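Local coordinates for protein MFP2B (Ascaris suum, PDB 2BJR) that probably promotes the polymerization of major sperm protein filaments that drives amoeboid motility of nematode sperm, and binds a zinc ion, at residues 10-22 with 46-58. Numbering follows the deposited sequence.
Sequences TWAFGPIGSPFPD and HGRAWNNGGVIEC. With SO4 (sulfate ion), chain D.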
ATOM      1  N   THR A  10       4.897 -17.619  -6.306  1.00 22.90           N
ATOM      2  CA  THR A  10       5.547 -17.726  -5.023  1.00 23.21           C
ATOM      3  C   THR A  10       4.636 -17.213  -3.937  1.00 23.66           C
ATOM      4  O   THR A  10       4.258 -16.023  -3.925  1.00 22.28           O
ATOM      5  CB  THR A  10       6.843 -16.918  -4.952  1.00 23.66           C
ATOM      6  OG1 THR A  10       7.802 -17.454  -5.855  1.00 26.98           O
ATOM      7  CG2 THR A  10       7.497 -17.076  -3.604  1.00 27.15           C
ATOM      8  N   TRP A  11       4.356 -18.106  -3.005  1.00 21.46           N
ATOM      9  CA  TRP A  11       3.636 -17.795  -1.788  1.00 21.46           C
ATOM     10  C   TRP A  11       4.669 -17.776  -0.693  1.00 21.82           C
ATOM     11  O   TRP A  11       5.121 -18.823  -0.188  1.00 23.52           O
ATOM     12  CB  TRP A  11       2.522 -18.838  -1.535  1.00 20.81           C
ATOM     13  CG  TRP A  11       1.475 -18.749  -2.583  1.00 21.29           C
ATOM     14  CD1 TRP A  11       1.407 -19.479  -3.714  1.00 19.69           C
ATOM     15  CD2 TRP A  11       0.358 -17.846  -2.625  1.00 18.48           C
ATOM     16  NE1 TRP A  11       0.307 -19.119  -4.445  1.00 19.32           N
ATOM     17  CE2 TRP A  11      -0.356 -18.120  -3.795  1.00 17.00           C
ATOM     18  CE3 TRP A  11      -0.138 -16.871  -1.766  1.00 17.46           C
ATOM     19  CZ2 TRP A  11      -1.513 -17.430  -4.162  1.00 17.12           C
ATOM     20  CZ3 TRP A  11      -1.303 -16.215  -2.118  1.00 16.22           C
ATOM     21  CH2 TRP A  11      -1.969 -16.482  -3.313  1.00 16.84           C
ATOM     22  N   ALA A  12       5.080 -16.574  -0.326  1.00 21.09           N
ATOM     23  CA  ALA A  12       6.172 -16.386   0.587  1.00 20.76           C
ATOM     24  C   ALA A  12       5.818 -16.602   2.020  1.00 21.63           C
ATOM     25  O   ALA A  12       4.692 -16.390   2.441  1.00 20.67           O
ATOM     26  CB  ALA A  12       6.779 -14.960   0.402  1.00 22.10           C
ATOM     27  N   PHE A  13       6.827 -16.959   2.796  1.00 21.93           N
ATOM     28  CA  PHE A  13       6.735 -17.264   4.214  1.00 23.47           C
ATOM     29  C   PHE A  13       6.270 -16.053   4.971  1.00 23.99           C
ATOM     30  O   PHE A  13       6.888 -14.960   4.889  1.00 25.35           O
ATOM     31  CB  PHE A  13       8.136 -17.677   4.701  1.00 24.89           C
ATOM     32  CG  PHE A  13       8.260 -17.906   6.189  1.00 26.40           C
ATOM     33  CD1 PHE A  13       7.467 -18.847   6.844  1.00 28.39           C
ATOM     34  CD2 PHE A  13       9.221 -17.217   6.921  1.00 28.83           C
ATOM     35  CE1 PHE A  13       7.620 -19.077   8.204  1.00 32.05           C
ATOM     36  CE2 PHE A  13       9.367 -17.437   8.277  1.00 29.13           C
ATOM     37  CZ  PHE A  13       8.569 -18.367   8.914  1.00 30.10           C
ATOM     38  N   GLY A  14       5.231 -16.243   5.770  1.00 23.51           N
ATOM     39  CA  GLY A  14       4.554 -15.124   6.420  1.00 24.81           C
ATOM     40  C   GLY A  14       4.280 -15.322   7.880  1.00 23.95           C
ATOM     41  O   GLY A  14       3.167 -15.602   8.258  1.00 24.32           O
ATOM     42  N   PRO A  15       5.286 -15.230   8.718  1.00 25.00           N
ATOM     43  CA  PRO A  15       5.063 -15.455  10.138  1.00 24.11           C
ATOM     44  C   PRO A  15       4.185 -14.340  10.724  1.00 24.02           C
ATOM     45  O   PRO A  15       4.494 -13.141  10.594  1.00 20.99           O
ATOM     46  CB  PRO A  15       6.479 -15.499  10.731  1.00 25.80           C
ATOM     47  CG  PRO A  15       7.347 -14.926   9.704  1.00 27.05           C
ATOM     48  CD  PRO A  15       6.681 -14.904   8.391  1.00 25.56           C
ATOM     49  N   ILE A  16       3.044 -14.751  11.280  1.00 22.97           N
ATOM     50  CA  ILE A  16       2.121 -13.793  11.908  1.00 23.57           C
ATOM     51  C   ILE A  16       2.810 -13.071  13.022  1.00 23.25           C
ATOM     52  O   ILE A  16       3.557 -13.662  13.808  1.00 23.06           O
ATOM     53  CB  ILE A  16       0.827 -14.492  12.374  1.00 23.00           C
ATOM     54  CG1 ILE A  16       0.091 -15.079  11.173  1.00 24.05           C
ATOM     55  CG2 ILE A  16      -0.087 -13.534  13.151  1.00 24.57           C
ATOM     56  CD1 ILE A  16      -0.952 -16.103  11.528  1.00 25.99           C
ATOM     57  N   GLY A  17       2.645 -11.756  13.080  1.00 21.42           N
ATOM     58  CA  GLY A  17       3.308 -10.969  14.090  1.00 21.06           C
ATOM     59  C   GLY A  17       4.760 -10.577  13.802  1.00 20.17           C
ATOM     60  O   GLY A  17       5.385  -9.985  14.631  1.00 20.31           O
ATOM     61  N   SER A  18       5.267 -10.915  12.630  1.00 20.30           N
ATOM     62  CA  SER A  18       6.566 -10.473  12.156  1.00 20.51           C
ATOM     63  C   SER A  18       6.387  -9.635  10.858  1.00 19.32           C
ATOM     64  O   SER A  18       5.345  -9.651  10.243  1.00 17.31           O
ATOM     65  CB  SER A  18       7.484 -11.681  11.885  1.00 21.43           C
ATOM     66  OG  SER A  18       7.912 -12.282  13.105  1.00 23.78           O
ATOM     67  N   PRO A  19       7.397  -8.896  10.453  1.00 21.36           N
ATOM     68  CA  PRO A  19       7.285  -8.112   9.208  1.00 20.55           C
ATOM     69  C   PRO A  19       7.024  -8.911   7.969  1.00 21.18           C
ATOM     70  O   PRO A  19       7.290 -10.121   7.907  1.00 19.90           O
ATOM     71  CB  PRO A  19       8.618  -7.378   9.131  1.00 20.92           C
ATOM     72  CG  PRO A  19       9.099  -7.304  10.509  1.00 20.49           C
ATOM     73  CD  PRO A  19       8.682  -8.649  11.134  1.00 21.65           C
ATOM     74  N   PHE A  20       6.460  -8.237   6.949  1.00 19.82           N
ATOM     75  CA  PHE A  20       6.147  -8.876   5.705  1.00 19.28           C
ATOM     76  C   PHE A  20       7.381  -9.344   4.996  1.00 20.69           C
ATOM     77  O   PHE A  20       8.436  -8.744   5.129  1.00 20.71           O
ATOM     78  CB  PHE A  20       5.385  -7.949   4.736  1.00 19.28           C
ATOM     79  CG  PHE A  20       3.923  -7.823   5.042  1.00 17.21           C
ATOM     80  CD1 PHE A  20       3.502  -7.018   6.101  1.00 17.49           C
ATOM     81  CD2 PHE A  20       3.007  -8.495   4.289  1.00 17.54           C
ATOM     82  CE1 PHE A  20       2.197  -6.905   6.380  1.00 17.36           C
ATOM     83  CE2 PHE A  20       1.697  -8.405   4.547  1.00 16.63           C
ATOM     84  CZ  PHE A  20       1.278  -7.588   5.610  1.00 16.47           C
ATOM     85  N   PRO A  21       7.226 -10.399   4.204  1.00 20.10           N
ATOM     86  CA  PRO A  21       8.286 -10.814   3.277  1.00 20.62           C
ATOM     87  C   PRO A  21       8.527  -9.766   2.178  1.00 20.50           C
ATOM     88  O   PRO A  21       7.711  -8.850   1.976  1.00 18.31           O
ATOM     89  CB  PRO A  21       7.738 -12.086   2.664  1.00 20.18           C
ATOM     90  CG  PRO A  21       6.171 -11.962   2.854  1.00 21.33           C
ATOM     91  CD  PRO A  21       6.025 -11.254   4.111  1.00 20.57           C
ATOM     92  N   ASP A  22       9.617  -9.942   1.437  1.00 20.01           N
ATOM     93  CA  ASP A  22       9.881  -9.068   0.304  1.00 21.01           C
ATOM     94  C   ASP A  22       8.779  -9.059  -0.702  1.00 19.80           C
ATOM     95  O   ASP A  22       8.146 -10.083  -0.991  1.00 19.52           O
ATOM     96  CB  ASP A  22      11.138  -9.505  -0.452  1.00 20.89           C
ATOM     97  CG  ASP A  22      12.411  -9.266   0.323  1.00 23.43           C
ATOM     98  OD1 ASP A  22      12.478  -8.557   1.356  1.00 26.18           O
ATOM     99  OD2 ASP A  22      13.441  -9.816  -0.087  1.00 27.90           O
ATOM    100  N   HIS A  46      -7.788 -18.786   0.399  1.00 16.86           N
ATOM    101  CA  HIS A  46      -7.212 -17.435   0.368  1.00 15.94           C
ATOM    102  C   HIS A  46      -7.914 -16.477   1.334  1.00 16.72           C
ATOM    103  O   HIS A  46      -9.060 -16.727   1.733  1.00 16.63           O
ATOM    104  CB  HIS A  46      -7.179 -16.929  -1.077  1.00 15.69           C
ATOM    105  CG  HIS A  46      -6.229 -17.688  -1.927  1.00 18.01           C
ATOM    106  ND1 HIS A  46      -6.645 -18.687  -2.764  1.00 18.01           N
ATOM    107  CD2 HIS A  46      -4.886 -17.589  -2.089  1.00 18.15           C
ATOM    108  CE1 HIS A  46      -5.592 -19.214  -3.374  1.00 20.50           C
ATOM    109  NE2 HIS A  46      -4.513 -18.559  -2.995  1.00 19.25           N
ATOM    110  N   GLY A  47      -7.214 -15.398   1.694  1.00 15.14           N
ATOM    111  CA  GLY A  47      -7.663 -14.427   2.659  1.00 15.70           C
ATOM    112  C   GLY A  47      -6.798 -13.196   2.461  1.00 15.54           C
ATOM    113  O   GLY A  47      -6.249 -12.965   1.358  1.00 15.39           O
ATOM    114  N   ARG A  48      -6.648 -12.443   3.528  1.00 15.92           N
ATOM    115  CA  ARG A  48      -6.007 -11.161   3.469  1.00 17.40           C
ATOM    116  C   ARG A  48      -5.097 -10.932   4.650  1.00 17.45           C
ATOM    117  O   ARG A  48      -5.361 -11.392   5.773  1.00 17.75           O
ATOM    118  CB  ARG A  48      -7.062 -10.061   3.282  1.00 18.74           C
ATOM    119  CG  ARG A  48      -7.981  -9.849   4.458  1.00 21.15           C
ATOM    120  CD  ARG A  48      -9.351  -9.199   4.120  1.00 26.79           C
ATOM    121  NE  ARG A  48     -10.271  -9.263   5.283  1.00 24.93           N
ATOM    122  CZ  ARG A  48     -10.138  -8.471   6.312  1.00 25.06           C
ATOM    123  NH1 ARG A  48      -9.164  -7.600   6.308  1.00 30.14           N
ATOM    124  NH2 ARG A  48     -10.918  -8.552   7.378  1.00 24.58           N
ATOM    125  N   ALA A  49      -4.003 -10.214   4.403  1.00 16.85           N
ATOM    126  CA  ALA A  49      -3.108  -9.779   5.422  1.00 16.28           C
ATOM    127  C   ALA A  49      -2.998  -8.256   5.373  1.00 17.15           C
ATOM    128  O   ALA A  49      -3.355  -7.633   4.345  1.00 16.85           O
ATOM    129  CB  ALA A  49      -1.749 -10.392   5.211  1.00 17.53           C
ATOM    130  N   TRP A  50      -2.556  -7.683   6.481  1.00 15.89           N
ATOM    131  CA  TRP A  50      -2.346  -6.227   6.577  1.00 16.01           C
ATOM    132  C   TRP A  50      -1.300  -5.904   7.596  1.00 15.74           C
ATOM    133  O   TRP A  50      -0.928  -6.738   8.416  1.00 15.86           O
ATOM    134  CB  TRP A  50      -3.642  -5.493   6.882  1.00 16.18           C
ATOM    135  CG  TRP A  50      -4.248  -5.763   8.253  1.00 17.41           C
ATOM    136  CD1 TRP A  50      -4.043  -5.041   9.387  1.00 18.00           C
ATOM    137  CD2 TRP A  50      -5.143  -6.814   8.611  1.00 19.25           C
ATOM    138  NE1 TRP A  50      -4.758  -5.573  10.433  1.00 18.96           N
ATOM    139  CE2 TRP A  50      -5.449  -6.663   9.980  1.00 18.83           C
ATOM    140  CE3 TRP A  50      -5.732  -7.880   7.909  1.00 19.39           C
ATOM    141  CZ2 TRP A  50      -6.312  -7.537  10.675  1.00 19.03           C
ATOM    142  CZ3 TRP A  50      -6.586  -8.756   8.605  1.00 19.70           C
ATOM    143  CH2 TRP A  50      -6.884  -8.555   9.963  1.00 17.99           C
ATOM    144  N   ASN A  51      -0.744  -4.707   7.474  1.00 14.47           N
ATOM    145  CA  ASN A  51       0.226  -4.192   8.381  1.00 15.02           C
ATOM    146  C   ASN A  51      -0.428  -3.556   9.620  1.00 15.20           C
ATOM    147  O   ASN A  51      -1.249  -2.644   9.486  1.00 14.57           O
ATOM    148  CB  ASN A  51       1.016  -3.094   7.650  1.00 14.92           C
ATOM    149  CG  ASN A  51       2.154  -2.507   8.475  1.00 16.02           C
ATOM    150  OD1 ASN A  51       2.096  -2.415   9.720  1.00 19.19           O
ATOM    151  ND2 ASN A  51       3.156  -1.965   7.746  1.00 17.68           N
ATOM    152  N   ASN A  52      -0.048  -4.028  10.800  1.00 16.25           N
ATOM    153  CA  ASN A  52      -0.320  -3.313  12.067  1.00 18.23           C
ATOM    154  C   ASN A  52       0.950  -3.253  12.899  1.00 18.50           C
ATOM    155  O   ASN A  52       1.529  -4.274  13.271  1.00 18.48           O
ATOM    156  CB  ASN A  52      -1.468  -3.995  12.868  1.00 18.72           C
ATOM    157  CG  ASN A  52      -1.914  -3.156  14.061  1.00 24.73           C
ATOM    158  OD1 ASN A  52      -1.716  -1.936  14.068  1.00 31.34           O
ATOM    159  ND2 ASN A  52      -2.518  -3.800  15.075  1.00 25.22           N
ATOM    160  N   GLY A  53       1.437  -2.054  13.149  1.00 18.49           N
ATOM    161  CA  GLY A  53       2.685  -1.875  13.864  1.00 19.35           C
ATOM    162  C   GLY A  53       3.913  -2.450  13.195  1.00 19.49           C
ATOM    163  O   GLY A  53       4.869  -2.818  13.875  1.00 18.40           O
ATOM    164  N   GLY A  54       3.898  -2.599  11.867  1.00 18.81           N
ATOM    165  CA  GLY A  54       5.039  -3.131  11.172  1.00 18.66           C
ATOM    166  C   GLY A  54       5.075  -4.626  10.962  1.00 18.19           C
ATOM    167  O   GLY A  54       6.018  -5.128  10.349  1.00 17.48           O
ATOM    168  N   VAL A  55       4.036  -5.316  11.406  1.00 18.06           N
ATOM    169  CA  VAL A  55       3.955  -6.769  11.280  1.00 17.91           C
ATOM    170  C   VAL A  55       2.647  -7.254  10.726  1.00 17.39           C
ATOM    171  O   VAL A  55       1.662  -6.509  10.666  1.00 16.19           O
ATOM    172  CB  VAL A  55       4.194  -7.459  12.684  1.00 19.05           C
ATOM    173  CG1 VAL A  55       5.505  -6.960  13.261  1.00 19.21           C
ATOM    174  CG2 VAL A  55       3.068  -7.189  13.603  1.00 19.19           C
ATOM    175  N   ILE A  56       2.653  -8.522  10.300  1.00 18.01           N
ATOM    176  CA  ILE A  56       1.520  -9.181   9.676  1.00 18.37           C
ATOM    177  C   ILE A  56       0.393  -9.438  10.683  1.00 19.76           C
ATOM    178  O   ILE A  56       0.607 -10.055  11.745  1.00 19.10           O
ATOM    179  CB  ILE A  56       1.968 -10.560   9.057  1.00 17.88           C
ATOM    180  CG1 ILE A  56       2.955 -10.368   7.915  1.00 18.92           C
ATOM    181  CG2 ILE A  56       0.769 -11.391   8.575  1.00 18.57           C
ATOM    182  CD1 ILE A  56       3.588 -11.718   7.428  1.00 20.02           C
ATOM    183  N   GLU A  57      -0.806  -8.975  10.327  1.00 18.44           N
ATOM    184  CA  GLU A  57      -2.058  -9.485  10.864  1.00 17.64           C
ATOM    185  C   GLU A  57      -2.801 -10.032   9.666  1.00 19.01           C
ATOM    186  O   GLU A  57      -2.473  -9.718   8.508  1.00 17.21           O
ATOM    187  CB  GLU A  57      -2.833  -8.382  11.565  1.00 16.91           C
ATOM    188  CG  GLU A  57      -2.217  -7.978  12.906  1.00 19.07           C
ATOM    189  CD  GLU A  57      -3.086  -7.066  13.770  1.00 19.52           C
ATOM    190  OE1 GLU A  57      -4.277  -6.889  13.497  1.00 23.14           O
ATOM    191  OE2 GLU A  57      -2.572  -6.514  14.755  1.00 21.99           O
ATOM    192  N   CYS A  58      -3.770 -10.909   9.881  1.00 17.95           N
ATOM    193  CA  CYS A  58      -4.466 -11.521   8.787  1.00 17.83           C
ATOM    194  C   CYS A  58      -5.843 -12.053   9.192  1.00 18.04           C
ATOM    195  O   CYS A  58      -6.170 -12.142  10.382  1.00 18.51           O
ATOM    196  CB  CYS A  58      -3.617 -12.617   8.151  1.00 17.91           C
ATOM    197  SG  CYS A  58      -3.064 -13.844   9.391  1.00 22.14           S
TER
HETATM  198  S   SO4 D1370      10.165 -16.817   1.138  1.00 55.84           S
HETATM  199  O1  SO4 D1370      11.543 -17.303   1.361  1.00 56.65           O
HETATM  200  O2  SO4 D1370       9.968 -15.707   2.073  1.00 53.55           O
HETATM  201  O3  SO4 D1370      10.064 -16.343  -0.252  1.00 58.59           O
HETATM  202  O4  SO4 D1370       9.230 -17.939   1.316  1.00 52.18           O
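S18 O accepts the backbone N-H of I56, with N 2.9 Å from O. G17 N gives a second bond to I56 O at 3.0 Å. The two bonds flank a single residue, so both backbone polar groups of I56 are paired with the turn P15-S18. That turn is type II, with G17 at its third position at positive phi.

The I56 side chain lies between G14-P15 and the chain at S18-P21. Its CG1 sits over the centre of the F20 ring, 3.7 Å from the centroid and only 6° off the normal, a CH-pi contact. Its CD1 reaches further in, to G14 CA at 3.7 Å and to P15 O and P21 CD. F20 has CG anti to its carbonyl carbon (chi1 -79°), which lays the ring beside the hairpin. The far edge of the ring meets the W50-N51 backbone, and CE2 touches A49 CB. Y34 also meets this ring.

V55 turns its CG1 against G17 O, and G54 O receives a CA-H...O contact from P19. I16 CD1 packs on C58 SG at 3.8 Å, next to V70 and L73 of helix 70-73. W11, on strand 10-15, brings CH2 to the edge of the H46 imidazole, 3.3 Å from NE2, with the planes at 42°. H46 ND1 is bonded to S117 OG. On the same strand, F13 N gives a hydrogen bond to O4 of a sulfate ion, probably from the crystallisation liquor.

N51 OD1, just ahead of the type I' turn N52-V55, accepts G54 N in an Asx motif. The loop after edge strand 10-15 is thus tied to the hairpin 43-62 of the same sheet at one residue, I56, by backbone bonds and by apolar contact at once.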